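Local coordinates for LPXTG cell wall surface protein (Streptococcus gordonii, PDB 7AVH) that probably serves as a cell-wall-anchored adhesin whose tandem SHIRT domains, two of them in this fragment, project its binding region away from the bacterial surface, at residues Asp31-Pro43 / Tyr60-Phe74. Numbering follows the deposited sequence. Where two conformers were deposited one is given.
Sequences DLKDGSQATPTQP and YDKTSETINGADAHF
Lys33 O, packed against Ile67 CB, is gripped by both Ser36 N and Ser36 OG, the latter at 2.6 Å and on a carbonyl lone pair. Gln37 NE2 gives its N-H to Thr66 OG1 at 2.6 Å, the oxygen lying close to the Gln37 amide plane. A bend at chi2 (-58°) brings this amide across to Thr66, its partner in a non-hydrogen-bonded pair. The backbones form a two-stranded antiparallel ribbon: Ala38 and Glu65 exchange N-H...O bonds, and Ile67 N bonds to Ser36 O. Where the ribbon ends, the type II turn from Lys33 to Ser36 is fastened to the other loop by two bonds, Gly35 N to Ile67 O and Gly69 N to Asp34 OD1, the latter on the syn side, tilted 26° out of the carboxylate plane. Within this SHIRT domain, assigned to the ubiquitin clan, the ribbon is a small sheet separate from the long one containing strands 2-10 and 72-94. Its inner side carries Ala38, whose CB lies 3.9 Å from Ile67 CD1. Farther along, Pro40 packs into the corner formed by two aromatic rings, CB over a face of Tyr60 (3.7 Å to the centroid) and CD over a face of Phe74 (3.8 Å). Gln42 NE2 comes to the Tyr60 edge, and a water links it to Tyr60 N.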
loop_
_atom_site.group_PDB
_atom_site.type_symbol
_atom_site.label_atom_id
_atom_site.label_comp_id
_atom_site.label_asym_id
_atom_site.label_seq_id
_atom_site.Cartn_x
_atom_site.Cartn_y
_atom_site.Cartn_z
ATOM N N ASP A 31 21.979 36.242 7.725
ATOM C CA ASP A 31 22.025 37.646 8.195
ATOM C C ASP A 31 20.865 37.948 9.170
ATOM O O ASP A 31 20.373 39.052 9.178
ATOM C CB ASP A 31 22.055 38.639 7.003
ATOM C CG ASP A 31 23.178 38.333 6.027
ATOM O OD1 ASP A 31 24.322 38.409 6.468
ATOM O OD2 ASP A 31 22.908 37.937 4.875
ATOM N N LEU A 32 20.491 37.005 10.036
ATOM C CA LEU A 32 19.451 37.172 11.053
ATOM C C LEU A 32 20.034 37.789 12.301
ATOM O O LEU A 32 21.058 37.357 12.813
ATOM C CB LEU A 32 18.829 35.808 11.361
ATOM C CG LEU A 32 18.268 35.035 10.149
ATOM C CD1 LEU A 32 17.545 33.795 10.620
ATOM C CD2 LEU A 32 17.332 35.871 9.332
ATOM N N LYS A 33 19.354 38.837 12.733
ATOM C CA LYS A 33 19.797 39.543 13.917
ATOM C C LYS A 33 19.677 38.683 15.176
ATOM O O LYS A 33 18.648 37.994 15.462
ATOM C CB LYS A 33 19.014 40.861 14.025
ATOM C CG LYS A 33 19.320 41.674 15.264
ATOM C CD LYS A 33 18.568 42.912 15.238
ATOM C CE LYS A 33 18.970 43.917 16.301
ATOM N NZ LYS A 33 17.994 45.004 16.143
ATOM N N ASP A 34 20.689 38.797 16.000
ATOM C CA ASP A 34 20.659 38.144 17.317
ATOM C C ASP A 34 19.442 38.618 18.114
ATOM O O ASP A 34 19.134 39.822 18.169
ATOM C CB ASP A 34 21.979 38.295 18.056
ATOM C CG ASP A 34 22.194 37.300 19.184
ATOM O OD1 ASP A 34 21.522 36.282 19.236
ATOM O OD2 ASP A 34 23.058 37.526 19.981
ATOM N N GLY A 35 18.738 37.680 18.751
ATOM C CA GLY A 35 17.535 37.992 19.513
ATOM C C GLY A 35 16.266 38.124 18.694
ATOM O O GLY A 35 15.204 38.280 19.337
ATOM N N SER A 36 16.325 38.060 17.361
ATOM C CA SER A 36 15.129 38.116 16.495
ATOM C C SER A 36 14.430 36.756 16.471
ATOM O O SER A 36 15.018 35.734 16.897
ATOM C CB SER A 36 15.469 38.545 15.062
ATOM O OG SER A 36 16.283 37.611 14.368
ATOM N N GLN A 37 13.232 36.718 15.936
ATOM C CA GLN A 37 12.481 35.459 15.727
ATOM C C GLN A 37 12.826 34.911 14.330
ATOM O O GLN A 37 12.696 35.589 13.295
ATOM C CB GLN A 37 10.969 35.694 15.741
ATOM C CG GLN A 37 10.400 36.070 17.109
ATOM C CD GLN A 37 10.721 34.973 18.093
ATOM O OE1 GLN A 37 10.206 33.835 18.007
ATOM N NE2 GLN A 37 11.592 35.313 19.023
ATOM N N ALA A 38 13.254 33.667 14.286
ATOM C CA ALA A 38 13.425 32.937 13.024
ATOM C C ALA A 38 12.215 32.038 12.802
ATOM O O ALA A 38 11.790 31.360 13.744
ATOM C CB ALA A 38 14.677 32.183 13.069
ATOM N N THR A 39 11.696 32.085 11.612
ATOM C CA THR A 39 10.629 31.141 11.232
ATOM C C THR A 39 11.093 30.406 9.992
ATOM O O THR A 39 11.636 30.978 9.049
ATOM C CB THR A 39 9.285 31.810 10.950
ATOM O OG1 THR A 39 9.489 32.730 9.879
ATOM C CG2 THR A 39 8.708 32.484 12.168
ATOM N N PRO A 40 10.834 29.077 9.928
ATOM C CA PRO A 40 11.366 28.279 8.861
ATOM C C PRO A 40 10.638 28.639 7.551
ATOM O O PRO A 40 9.492 29.022 7.500
ATOM C CB PRO A 40 11.068 26.833 9.331
ATOM C CG PRO A 40 9.915 26.980 10.254
ATOM C CD PRO A 40 10.165 28.326 10.957
ATOM N N THR A 41 11.361 28.471 6.450
ATOM C CA THR A 41 10.838 28.631 5.110
ATOM C C THR A 41 9.964 27.395 4.802
ATOM O O THR A 41 10.473 26.275 4.891
ATOM C CB THR A 41 11.950 28.736 4.092
ATOM O OG1 THR A 41 12.847 29.792 4.466
ATOM C CG2 THR A 41 11.423 28.932 2.684
ATOM N N GLN A 42 8.748 27.633 4.364
ATOM C CA GLN A 42 7.912 26.476 3.944
ATOM C C GLN A 42 8.447 25.932 2.639
ATOM O O GLN A 42 8.917 26.656 1.785
ATOM C CB GLN A 42 6.465 26.932 3.778
ATOM C CG GLN A 42 5.833 27.199 5.108
ATOM C CD GLN A 42 5.639 25.975 5.974
ATOM O OE1 GLN A 42 5.138 24.998 5.492
ATOM N NE2 GLN A 42 6.005 26.036 7.249
ATOM N N PRO A 43 8.343 24.586 2.455
ATOM C CA PRO A 43 8.707 23.983 1.183
ATOM C C PRO A 43 7.858 24.563 0.024
ATOM O O PRO A 43 6.713 24.996 0.230
ATOM C CB PRO A 43 8.397 22.494 1.451
ATOM C CG PRO A 43 8.551 22.352 2.969
ATOM C CD PRO A 43 7.883 23.612 3.455
ATOM N N TYR A 60 7.255 21.669 10.470
ATOM C CA TYR A 60 8.534 21.732 11.185
ATOM C C TYR A 60 8.288 21.424 12.683
ATOM O O TYR A 60 7.187 21.648 13.205
ATOM C CB TYR A 60 9.160 23.121 10.977
ATOM C CG TYR A 60 9.642 23.326 9.550
ATOM C CD1 TYR A 60 10.817 22.727 9.141
ATOM C CD2 TYR A 60 8.917 24.054 8.643
ATOM C CE1 TYR A 60 11.240 22.832 7.847
ATOM C CE2 TYR A 60 9.351 24.213 7.332
ATOM C CZ TYR A 60 10.535 23.606 6.932
ATOM O OH TYR A 60 10.984 23.719 5.637
ATOM N N ASP A 61 9.382 21.085 13.336
ATOM C CA ASP A 61 9.370 20.744 14.753
ATOM C C ASP A 61 8.982 21.930 15.646
ATOM O O ASP A 61 8.471 21.740 16.753
ATOM C CB ASP A 61 10.722 20.134 15.126
ATOM C CG ASP A 61 11.971 20.985 14.970
ATOM O OD1 ASP A 61 12.037 21.828 14.058
ATOM O OD2 ASP A 61 12.915 20.675 15.695
ATOM N N LYS A 62 9.367 23.103 15.171
ATOM C CA LYS A 62 9.161 24.412 15.845
ATOM C C LYS A 62 8.606 25.365 14.781
ATOM O O LYS A 62 9.126 25.339 13.650
ATOM C CB LYS A 62 10.511 24.887 16.393
ATOM C CG LYS A 62 11.018 24.101 17.607
ATOM C CD LYS A 62 12.319 24.612 18.149
ATOM C CE LYS A 62 13.480 23.783 17.649
ATOM N NZ LYS A 62 13.642 23.871 16.176
ATOM N N THR A 63 7.609 26.125 15.072
ATOM C CA THR A 63 7.179 27.056 14.003
ATOM C C THR A 63 7.948 28.383 14.099
ATOM O O THR A 63 7.827 29.175 13.164
ATOM C CB THR A 63 5.677 27.161 13.944
ATOM O OG1 THR A 63 5.316 27.590 15.230
ATOM C CG2 THR A 63 4.947 25.856 13.674
ATOM N N SER A 64 8.763 28.568 15.113
ATOM C CA SER A 64 9.647 29.721 15.242
ATOM C C SER A 64 10.623 29.436 16.343
ATOM O O SER A 64 10.375 28.588 17.170
ATOM C CB SER A 64 8.860 30.959 15.481
ATOM O OG SER A 64 8.230 30.850 16.736
ATOM N N GLU A 65 11.666 30.233 16.379
ATOM C CA GLU A 65 12.604 30.168 17.489
ATOM C C GLU A 65 13.303 31.511 17.579
ATOM O O GLU A 65 13.541 32.149 16.573
ATOM C CB GLU A 65 13.667 29.105 17.276
ATOM C CG GLU A 65 14.474 28.800 18.528
ATOM C CD GLU A 65 15.227 27.504 18.291
ATOM O OE1 GLU A 65 16.372 27.605 17.747
ATOM O OE2 GLU A 65 14.722 26.446 18.687
ATOM N N THR A 66 13.656 31.860 18.806
ATOM C CA THR A 66 14.439 33.058 19.083
ATOM C C THR A 66 15.899 32.760 18.777
ATOM O O THR A 66 16.464 31.758 19.259
ATOM C CB THR A 66 14.237 33.499 20.524
ATOM O OG1 THR A 66 12.873 33.812 20.756
ATOM C CG2 THR A 66 15.060 34.721 20.834
ATOM N N ILE A 67 16.526 33.580 17.953
ATOM C CA ILE A 67 17.982 33.460 17.732
ATOM C C ILE A 67 18.690 33.919 19.024
ATOM O O ILE A 67 18.414 35.058 19.546
ATOM C CB ILE A 67 18.408 34.353 16.541
ATOM C CG1 ILE A 67 17.762 33.934 15.211
ATOM C CG2 ILE A 67 19.922 34.358 16.387
ATOM C CD1 ILE A 67 18.122 32.520 14.769
ATOM N N ASN A 68 19.476 33.062 19.621
ATOM C CA ASN A 68 20.128 33.375 20.901
ATOM C C ASN A 68 21.585 32.982 20.812
ATOM O O ASN A 68 21.982 31.880 21.277
ATOM C CB ASN A 68 19.430 32.743 22.095
ATOM C CG ASN A 68 19.934 33.355 23.383
ATOM O OD1 ASN A 68 20.624 34.396 23.409
ATOM N ND2 ASN A 68 19.594 32.691 24.471
ATOM N N GLY A 69 22.350 33.785 20.065
ATOM C CA GLY A 69 23.809 33.612 20.038
ATOM C C GLY A 69 24.230 32.313 19.319
ATOM O O GLY A 69 25.303 31.768 19.598
ATOM N N ALA A 70 23.409 31.821 18.382
ATOM C CA ALA A 70 23.776 30.659 17.556
ATOM C C ALA A 70 22.793 30.581 16.407
ATOM O O ALA A 70 21.630 31.051 16.445
ATOM C CB ALA A 70 23.779 29.369 18.350
ATOM N N ASP A 71 23.242 29.913 15.356
ATOM C CA ASP A 71 22.372 29.541 14.219
ATOM C C ASP A 71 21.216 28.653 14.711
ATOM O O ASP A 71 21.370 27.896 15.669
ATOM C CB ASP A 71 23.161 28.730 13.173
ATOM C CG ASP A 71 24.305 29.476 12.485
ATOM O OD1 ASP A 71 24.258 30.766 12.475
ATOM O OD2 ASP A 71 25.298 28.824 11.981
ATOM N N ALA A 72 20.092 28.865 14.061
ATOM C CA ALA A 72 18.880 28.093 14.344
ATOM C C ALA A 72 18.731 26.994 13.283
ATOM O O ALA A 72 19.263 27.113 12.157
ATOM C CB ALA A 72 17.690 29.032 14.300
ATOM N N HIS A 73 18.059 25.901 13.662
ATOM C CA HIS A 73 17.893 24.737 12.773
ATOM C C HIS A 73 16.466 24.217 12.938
ATOM O O HIS A 73 16.005 24.025 14.077
ATOM C CB HIS A 73 18.924 23.665 13.095
ATOM C CG HIS A 73 18.935 22.505 12.160
ATOM N ND1 HIS A 73 19.318 22.643 10.841
ATOM C CD2 HIS A 73 18.606 21.198 12.376
ATOM C CE1 HIS A 73 19.282 21.452 10.250
ATOM N NE2 HIS A 73 18.862 20.573 11.171
ATOM N N PHE A 74 15.797 23.962 11.832
ATOM C CA PHE A 74 14.407 23.522 11.820
ATOM C C PHE A 74 14.324 22.162 11.064
ATOM O O PHE A 74 14.863 22.059 9.979
ATOM C CB PHE A 74 13.545 24.529 11.054
ATOM C CG PHE A 74 13.459 25.865 11.795
ATOM C CD1 PHE A 74 12.608 26.025 12.853
ATOM C CD2 PHE A 74 14.289 26.915 11.459
ATOM C CE1 PHE A 74 12.507 27.231 13.555
ATOM C CE2 PHE A 74 14.213 28.098 12.179
ATOM C CZ PHE A 74 13.351 28.240 13.201
HETATM O O HOH W 1 5.436 24.176 9.873
#